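Long-range contact in acetone carboxylase alpha subunit (Xanthobacter autotrophicus Py2, PDB 5M45), which is a large subunit of a multi-chain carboxylase, belongs to the hydantoinase B/oxoprolinase family and carries a manganese ion: residues A79-C91 with W479-W491. Residues are numbered along the deposited sequence; the frame is centred on the assembly and turned at random.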
ATOM      1  N   ALA A  79       4.873 -24.537  -3.995  1.00 13.93           N
ATOM      2  CA  ALA A  79       5.107 -23.247  -4.631  1.00 13.74           C
ATOM      3  C   ALA A  79       5.281 -23.332  -6.158  1.00 13.84           C
ATOM      4  O   ALA A  79       5.804 -24.331  -6.672  1.00 14.21           O
ATOM      5  CB  ALA A  79       6.323 -22.584  -4.003  1.00 13.43           C
ATOM      6  N   ALA A  80       4.845 -22.290  -6.857  1.00 13.85           N
ATOM      7  CA  ALA A  80       5.147 -22.075  -8.277  1.00 14.11           C
ATOM      8  C   ALA A  80       6.423 -21.308  -8.507  1.00 14.12           C
ATOM      9  O   ALA A  80       7.055 -21.489  -9.552  1.00 14.60           O
ATOM     10  CB  ALA A  80       3.989 -21.348  -8.978  1.00 14.43           C
ATOM     11  N   SER A  81       6.805 -20.469  -7.563  1.00 13.93           N
ATOM     12  CA  SER A  81       8.027 -19.657  -7.671  1.00 14.01           C
ATOM     13  C   SER A  81       9.299 -20.508  -7.398  1.00 13.97           C
ATOM     14  O   SER A  81       9.397 -21.131  -6.327  1.00 13.54           O
ATOM     15  CB  SER A  81       7.997 -18.506  -6.648  1.00 14.07           C
ATOM     16  OG  SER A  81       9.265 -17.826  -6.605  1.00 14.39           O
ATOM     17  N   PRO A  82      10.273 -20.509  -8.339  1.00 13.95           N
ATOM     18  CA  PRO A  82      11.512 -21.258  -8.101  1.00 13.85           C
ATOM     19  C   PRO A  82      12.330 -20.807  -6.886  1.00 13.40           C
ATOM     20  O   PRO A  82      13.087 -21.591  -6.341  1.00 13.41           O
ATOM     21  CB  PRO A  82      12.332 -21.032  -9.367  1.00 14.33           C
ATOM     22  CG  PRO A  82      11.356 -20.608 -10.419  1.00 14.44           C
ATOM     23  CD  PRO A  82      10.160 -20.016  -9.719  1.00 14.40           C
ATOM     24  N   ILE A  83      12.161 -19.562  -6.479  1.00 13.01           N
ATOM     25  CA  ILE A  83      12.802 -18.994  -5.276  1.00 12.79           C
ATOM     26  C   ILE A  83      12.504 -19.874  -4.048  1.00 12.75           C
ATOM     27  O   ILE A  83      13.412 -20.182  -3.252  1.00 12.47           O
ATOM     28  CB  ILE A  83      12.375 -17.535  -5.056  1.00 12.60           C
ATOM     29  CG1 ILE A  83      12.846 -16.625  -6.218  1.00 12.66           C
ATOM     30  CG2 ILE A  83      12.906 -16.983  -3.725  1.00 12.61           C
ATOM     31  CD1 ILE A  83      12.224 -15.234  -6.220  1.00 12.49           C
ATOM     32  N   VAL A  84      11.244 -20.295  -3.931  1.00 12.77           N
ATOM     33  CA  VAL A  84      10.804 -21.179  -2.851  1.00 12.90           C
ATOM     34  C   VAL A  84      10.992 -22.671  -3.188  1.00 13.78           C
ATOM     35  O   VAL A  84      11.631 -23.423  -2.433  1.00 13.59           O
ATOM     36  CB  VAL A  84       9.344 -20.861  -2.466  1.00 12.61           C
ATOM     37  CG1 VAL A  84       8.802 -21.894  -1.456  1.00 12.65           C
ATOM     38  CG2 VAL A  84       9.246 -19.435  -1.900  1.00 12.38           C
ATOM     39  N   GLU A  85      10.454 -23.084  -4.330  1.00 14.89           N
ATOM     40  CA  GLU A  85      10.399 -24.508  -4.687  1.00 16.33           C
ATOM     41  C   GLU A  85      11.770 -25.187  -4.950  1.00 16.53           C
ATOM     42  O   GLU A  85      11.981 -26.344  -4.538  1.00 16.65           O
ATOM     43  CB  GLU A  85       9.476 -24.695  -5.889  1.00 17.38           C
ATOM     44  CG  GLU A  85       9.112 -26.152  -6.144  1.00 18.88           C
ATOM     45  CD  GLU A  85      10.156 -26.976  -6.915  1.00 20.30           C
ATOM     46  OE1 GLU A  85      10.136 -28.221  -6.680  1.00 22.60           O
ATOM     47  OE2 GLU A  85      10.965 -26.427  -7.716  1.00 21.34           O
ATOM     48  N   GLN A  86      12.675 -24.490  -5.633  1.00 16.99           N
ATOM     49  CA  GLN A  86      13.997 -25.053  -5.951  1.00 17.25           C
ATOM     50  C   GLN A  86      15.088 -24.493  -5.012  1.00 17.45           C
ATOM     51  O   GLN A  86      15.802 -25.258  -4.373  1.00 17.00           O
ATOM     52  CB  GLN A  86      14.382 -24.821  -7.415  1.00 17.50           C
ATOM     53  CG  GLN A  86      15.733 -25.461  -7.742  1.00 17.56           C
ATOM     54  CD  GLN A  86      16.082 -25.546  -9.223  1.00 17.76           C
ATOM     55  OE1 GLN A  86      16.139 -24.564  -9.954  1.00 17.54           O
ATOM     56  NE2 GLN A  86      16.363 -26.758  -9.665  1.00 18.50           N
ATOM     57  N   GLU A  87      15.235 -23.172  -4.950  1.00 17.72           N
ATOM     58  CA  GLU A  87      16.259 -22.562  -4.082  1.00 18.41           C
ATOM     59  C   GLU A  87      16.050 -22.744  -2.562  1.00 17.21           C
ATOM     60  O   GLU A  87      17.006 -22.623  -1.808  1.00 16.50           O
ATOM     61  CB  GLU A  87      16.393 -21.067  -4.340  1.00 20.28           C
ATOM     62  CG  GLU A  87      17.479 -20.663  -5.313  1.00 22.88           C
ATOM     63  CD  GLU A  87      17.213 -21.219  -6.644  1.00 24.99           C
ATOM     64  OE1 GLU A  87      17.929 -22.216  -6.954  1.00 27.20           O
ATOM     65  OE2 GLU A  87      16.243 -20.686  -7.303  1.00 27.13           O
ATOM     66  N   GLY A  88      14.813 -22.975  -2.116  1.00 15.99           N
ATOM     67  CA  GLY A  88      14.554 -23.192  -0.704  1.00 15.20           C
ATOM     68  C   GLY A  88      14.657 -21.939   0.170  1.00 14.45           C
ATOM     69  O   GLY A  88      15.038 -22.039   1.358  1.00 14.14           O
ATOM     70  N   GLU A  89      14.282 -20.782  -0.381  1.00 13.59           N
ATOM     71  CA  GLU A  89      14.279 -19.516   0.402  1.00 13.28           C
ATOM     72  C   GLU A  89      12.991 -19.405   1.233  1.00 12.87           C
ATOM     73  O   GLU A  89      12.090 -18.608   0.938  1.00 13.01           O
ATOM     74  CB  GLU A  89      14.539 -18.283  -0.481  1.00 13.09           C
ATOM     75  CG  GLU A  89      15.677 -18.406  -1.511  1.00 13.20           C
ATOM     76  CD  GLU A  89      17.014 -18.896  -0.987  1.00 13.22           C
ATOM     77  OE1 GLU A  89      17.899 -19.185  -1.821  1.00 13.49           O
ATOM     78  OE2 GLU A  89      17.230 -18.981   0.268  1.00 13.11           O
ATOM     79  N   LEU A  90      12.900 -20.293   2.230  1.00 12.56           N
ATOM     80  CA  LEU A  90      11.801 -20.365   3.199  1.00 12.38           C
ATOM     81  C   LEU A  90      12.349 -20.918   4.513  1.00 12.20           C
ATOM     82  O   LEU A  90      13.459 -21.451   4.548  1.00 12.16           O
ATOM     83  CB  LEU A  90      10.599 -21.205   2.687  1.00 12.35           C
ATOM     84  CG  LEU A  90      10.667 -22.732   2.710  1.00 12.60           C
ATOM     85  CD1 LEU A  90       9.284 -23.342   2.477  1.00 12.85           C
ATOM     86  CD2 LEU A  90      11.681 -23.282   1.716  1.00 12.72           C
ATOM     87  N   CYS A  91      11.568 -20.767   5.578  1.00 11.93           N
ATOM     88  CA  CYS A  91      11.989 -21.205   6.944  1.00 11.79           C
ATOM     89  C   CYS A  91      10.750 -21.404   7.818  1.00 11.48           C
ATOM     90  O   CYS A  91       9.798 -20.622   7.719  1.00 11.51           O
ATOM     91  CB  CYS A  91      12.911 -20.163   7.549  1.00 11.88           C
ATOM     92  SG  CYS A  91      13.517 -20.446   9.227  1.00 12.43           S
ATOM     93  N   TRP A 479      23.111 -14.767   4.089  1.00 11.70           N
ATOM     94  CA  TRP A 479      21.740 -15.040   4.550  1.00 11.66           C
ATOM     95  C   TRP A 479      21.235 -16.485   4.313  1.00 11.76           C
ATOM     96  O   TRP A 479      20.112 -16.825   4.713  1.00 11.75           O
ATOM     97  CB  TRP A 479      20.716 -13.984   3.991  1.00 11.42           C
ATOM     98  CG  TRP A 479      20.950 -13.544   2.589  1.00 11.11           C
ATOM     99  CD1 TRP A 479      21.528 -12.366   2.189  1.00 11.08           C
ATOM    100  CD2 TRP A 479      20.687 -14.275   1.390  1.00 11.09           C
ATOM    101  NE1 TRP A 479      21.622 -12.308   0.833  1.00 10.94           N
ATOM    102  CE2 TRP A 479      21.104 -13.459   0.299  1.00 11.04           C
ATOM    103  CE3 TRP A 479      20.097 -15.518   1.123  1.00 11.12           C
ATOM    104  CZ2 TRP A 479      20.990 -13.861  -1.022  1.00 11.00           C
ATOM    105  CZ3 TRP A 479      19.986 -15.930  -0.204  1.00 11.13           C
ATOM    106  CH2 TRP A 479      20.419 -15.094  -1.259  1.00 11.12           C
ATOM    107  N   ASN A 480      22.017 -17.330   3.631  1.00 12.16           N
ATOM    108  CA  ASN A 480      21.732 -18.761   3.480  1.00 12.27           C
ATOM    109  C   ASN A 480      22.994 -19.485   2.975  1.00 12.50           C
ATOM    110  O   ASN A 480      23.360 -19.361   1.747  1.00 12.57           O
ATOM    111  CB  ASN A 480      20.541 -19.038   2.509  1.00 12.55           C
ATOM    112  CG  ASN A 480      20.144 -20.533   2.476  1.00 12.83           C
ATOM    113  OD1 ASN A 480      20.851 -21.426   3.033  1.00 13.29           O
ATOM    114  ND2 ASN A 480      19.011 -20.826   1.822  1.00 12.94           N
ATOM    115  N   PRO A 481      23.691 -20.227   3.869  1.00 12.58           N
ATOM    116  CA  PRO A 481      24.920 -20.907   3.457  1.00 12.75           C
ATOM    117  C   PRO A 481      24.698 -22.102   2.492  1.00 12.91           C
ATOM    118  O   PRO A 481      25.680 -22.558   1.856  1.00 12.84           O
ATOM    119  CB  PRO A 481      25.542 -21.331   4.809  1.00 12.85           C
ATOM    120  CG  PRO A 481      24.345 -21.587   5.697  1.00 12.91           C
ATOM    121  CD  PRO A 481      23.346 -20.525   5.275  1.00 12.84           C
ATOM    122  N   GLU A 482      23.457 -22.617   2.398  1.00 13.04           N
ATOM    123  CA  GLU A 482      23.121 -23.681   1.426  1.00 13.21           C
ATOM    124  C   GLU A 482      22.836 -23.071   0.052  1.00 13.27           C
ATOM    125  O   GLU A 482      21.693 -23.013  -0.415  1.00 13.20           O
ATOM    126  CB  GLU A 482      21.937 -24.544   1.924  1.00 13.27           C
ATOM    127  CG  GLU A 482      22.251 -25.340   3.163  1.00 13.54           C
ATOM    128  CD  GLU A 482      21.035 -26.091   3.747  1.00 13.84           C
ATOM    129  OE1 GLU A 482      20.651 -27.179   3.238  1.00 14.36           O
ATOM    130  OE2 GLU A 482      20.458 -25.602   4.749  1.00 14.41           O
ATOM    131  N   GLY A 483      23.888 -22.591  -0.612  1.00 13.45           N
ATOM    132  CA  GLY A 483      23.709 -21.884  -1.879  1.00 13.57           C
ATOM    133  C   GLY A 483      23.185 -22.802  -2.996  1.00 13.72           C
ATOM    134  O   GLY A 483      23.425 -24.030  -3.010  1.00 14.05           O
ATOM    135  N   ASP A 484      22.461 -22.179  -3.917  1.00 13.67           N
ATOM    136  CA  ASP A 484      21.915 -22.820  -5.100  1.00 13.84           C
ATOM    137  C   ASP A 484      21.677 -21.725  -6.146  1.00 13.59           C
ATOM    138  O   ASP A 484      21.012 -20.740  -5.839  1.00 13.35           O
ATOM    139  CB  ASP A 484      20.592 -23.509  -4.746  1.00 14.12           C
ATOM    140  CG  ASP A 484      20.084 -24.498  -5.854  1.00 14.28           C
ATOM    141  OD1 ASP A 484      20.482 -24.358  -7.046  1.00 14.09           O
ATOM    142  OD2 ASP A 484      19.269 -25.423  -5.470  1.00 14.48           O
ATOM    143  N   MET A 485      22.241 -21.872  -7.346  1.00 13.37           N
ATOM    144  CA  MET A 485      22.025 -20.930  -8.442  1.00 13.54           C
ATOM    145  C   MET A 485      20.756 -21.197  -9.279  1.00 13.40           C
ATOM    146  O   MET A 485      20.350 -20.324 -10.081  1.00 13.25           O
ATOM    147  CB  MET A 485      23.244 -20.815  -9.368  1.00 14.05           C
ATOM    148  CG  MET A 485      23.602 -22.089 -10.121  1.00 14.49           C
ATOM    149  SD  MET A 485      25.038 -21.953 -11.230  1.00 15.24           S
ATOM    150  CE  MET A 485      26.348 -21.550 -10.053  1.00 14.75           C
ATOM    151  N   GLY A 486      20.113 -22.341  -9.055  1.00 13.03           N
ATOM    152  CA  GLY A 486      18.959 -22.768  -9.846  1.00 13.17           C
ATOM    153  C   GLY A 486      19.345 -23.284 -11.226  1.00 13.00           C
ATOM    154  O   GLY A 486      20.444 -22.938 -11.741  1.00 13.25           O
ATOM    155  N   ASP A 487      18.455 -24.061 -11.806  1.00 12.97           N
ATOM    156  CA  ASP A 487      18.602 -24.537 -13.188  1.00 13.20           C
ATOM    157  C   ASP A 487      18.200 -23.474 -14.190  1.00 13.19           C
ATOM    158  O   ASP A 487      17.178 -22.796 -14.007  1.00 12.92           O
ATOM    159  CB  ASP A 487      17.775 -25.803 -13.456  1.00 13.42           C
ATOM    160  CG  ASP A 487      18.454 -27.072 -12.926  1.00 13.75           C
ATOM    161  OD1 ASP A 487      19.376 -27.582 -13.629  1.00 13.97           O
ATOM    162  OD2 ASP A 487      18.093 -27.573 -11.809  1.00 13.66           O
ATOM    163  N   MET A 488      19.002 -23.335 -15.250  1.00 13.27           N
ATOM    164  CA  MET A 488      18.671 -22.429 -16.364  1.00 13.38           C
ATOM    165  C   MET A 488      17.262 -22.718 -16.919  1.00 13.46           C
ATOM    166  O   MET A 488      16.506 -21.784 -17.193  1.00 13.35           O
ATOM    167  CB  MET A 488      19.704 -22.511 -17.494  1.00 13.64           C
ATOM    168  CG  MET A 488      21.039 -21.872 -17.173  1.00 13.56           C
ATOM    169  SD  MET A 488      22.288 -21.898 -18.501  1.00 14.03           S
ATOM    170  CE  MET A 488      22.852 -23.586 -18.445  1.00 14.04           C
ATOM    171  N   GLU A 489      16.916 -24.002 -17.065  1.00 13.51           N
ATOM    172  CA  GLU A 489      15.639 -24.372 -17.674  1.00 13.73           C
ATOM    173  C   GLU A 489      14.443 -23.988 -16.770  1.00 13.56           C
ATOM    174  O   GLU A 489      13.327 -23.714 -17.282  1.00 13.68           O
ATOM    175  CB  GLU A 489      15.575 -25.861 -18.046  1.00 13.95           C
ATOM    176  CG  GLU A 489      16.532 -26.230 -19.188  1.00 14.05           C
ATOM    177  CD  GLU A 489      16.569 -27.709 -19.539  1.00 14.29           C
ATOM    178  OE1 GLU A 489      16.158 -28.575 -18.757  1.00 14.10           O
ATOM    179  OE2 GLU A 489      17.123 -28.001 -20.628  1.00 14.61           O
ATOM    180  N   ILE A 490      14.672 -23.990 -15.457  1.00 13.26           N
ATOM    181  CA  ILE A 490      13.661 -23.568 -14.484  1.00 13.16           C
ATOM    182  C   ILE A 490      13.490 -22.020 -14.479  1.00 12.97           C
ATOM    183  O   ILE A 490      12.351 -21.525 -14.516  1.00 12.98           O
ATOM    184  CB  ILE A 490      13.978 -24.105 -13.059  1.00 13.10           C
ATOM    185  CG1 ILE A 490      13.924 -25.628 -13.034  1.00 13.35           C
ATOM    186  CG2 ILE A 490      13.018 -23.529 -12.022  1.00 13.02           C
ATOM    187  CD1 ILE A 490      12.565 -26.285 -13.261  1.00 13.50           C
ATOM    188  N   TRP A 491      14.597 -21.274 -14.448  1.00 12.75           N
ATOM    189  CA  TRP A 491      14.525 -19.801 -14.559  1.00 12.80           C
ATOM    190  C   TRP A 491      13.821 -19.355 -15.868  1.00 12.88           C
ATOM    191  O   TRP A 491      13.035 -18.399 -15.851  1.00 12.64           O
ATOM    192  CB  TRP A 491      15.888 -19.125 -14.432  1.00 12.90           C
ATOM    193  CG  TRP A 491      16.477 -19.163 -13.028  1.00 12.98           C
ATOM    194  CD1 TRP A 491      17.671 -19.683 -12.665  1.00 13.05           C
ATOM    195  CD2 TRP A 491      15.889 -18.627 -11.851  1.00 13.05           C
ATOM    196  NE1 TRP A 491      17.865 -19.529 -11.309  1.00 13.07           N
ATOM    197  CE2 TRP A 491      16.765 -18.911 -10.780  1.00 13.01           C
ATOM    198  CE3 TRP A 491      14.669 -17.979 -11.584  1.00 13.09           C
ATOM    199  CZ2 TRP A 491      16.499 -18.502  -9.462  1.00 12.94           C
ATOM    200  CZ3 TRP A 491      14.387 -17.595 -10.287  1.00 13.11           C
ATOM    201  CH2 TRP A 491      15.312 -17.858  -9.225  1.00 12.90           C
TER
HETATM  202  O   HOH W   1      18.411 -25.881  -3.004  1.00 17.52           O
HETATM  203  O   HOH W   2      18.373 -23.301   0.311  1.00 17.56           O
HETATM  204  O   HOH W   3      20.179 -20.450  -1.302  1.00 15.55           O
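Pro82 CB lies over one face of the Trp491 indole, 4.1 Å from CZ3. Ile83 CG1 meets the same ring at its edge, near the plane. Glu87 OE2 approaches obliquely, and its carboxylate is turned only 24° from the ring. Trp491 NE1 donates in the ring plane to Met485 O, 2.9 Å away, which fixes the indole's rotation. Ile490 CG2 packs on Pro82 CB at 3.7 Å.

Gln86 reaches out with CG anti to its backbone N (chi1 -178°) and an extended chain. Its amide pairs twice with Asp487. OE1 accepts from Asp487 N at 3.0 Å, with the donor above the carbonyl plane. NE2 donates to the anti lone pair of Asp487 OD2. On the chain of another protein, a polar side chain hydrogen-bonds Asp487 OD1 and a basic one forms a salt bridge with OD2.

At the other end, Asn480 ND2 gives a nearly straight bond of 3.0 Å to Glu89 OE2, with the two planes almost perpendicular. The Trp479 edge faces this same oxygen.

Glu87 OE1 and Asp484 OD1 sit 3.3 Å apart. OD1 accepts from Gly486 N (2.9 Å), closing an Asx turn. Its salt bridge to that other chain probably offsets the like charges. Through Asp484 and Asp487, this contact also forms part of the subunit interface.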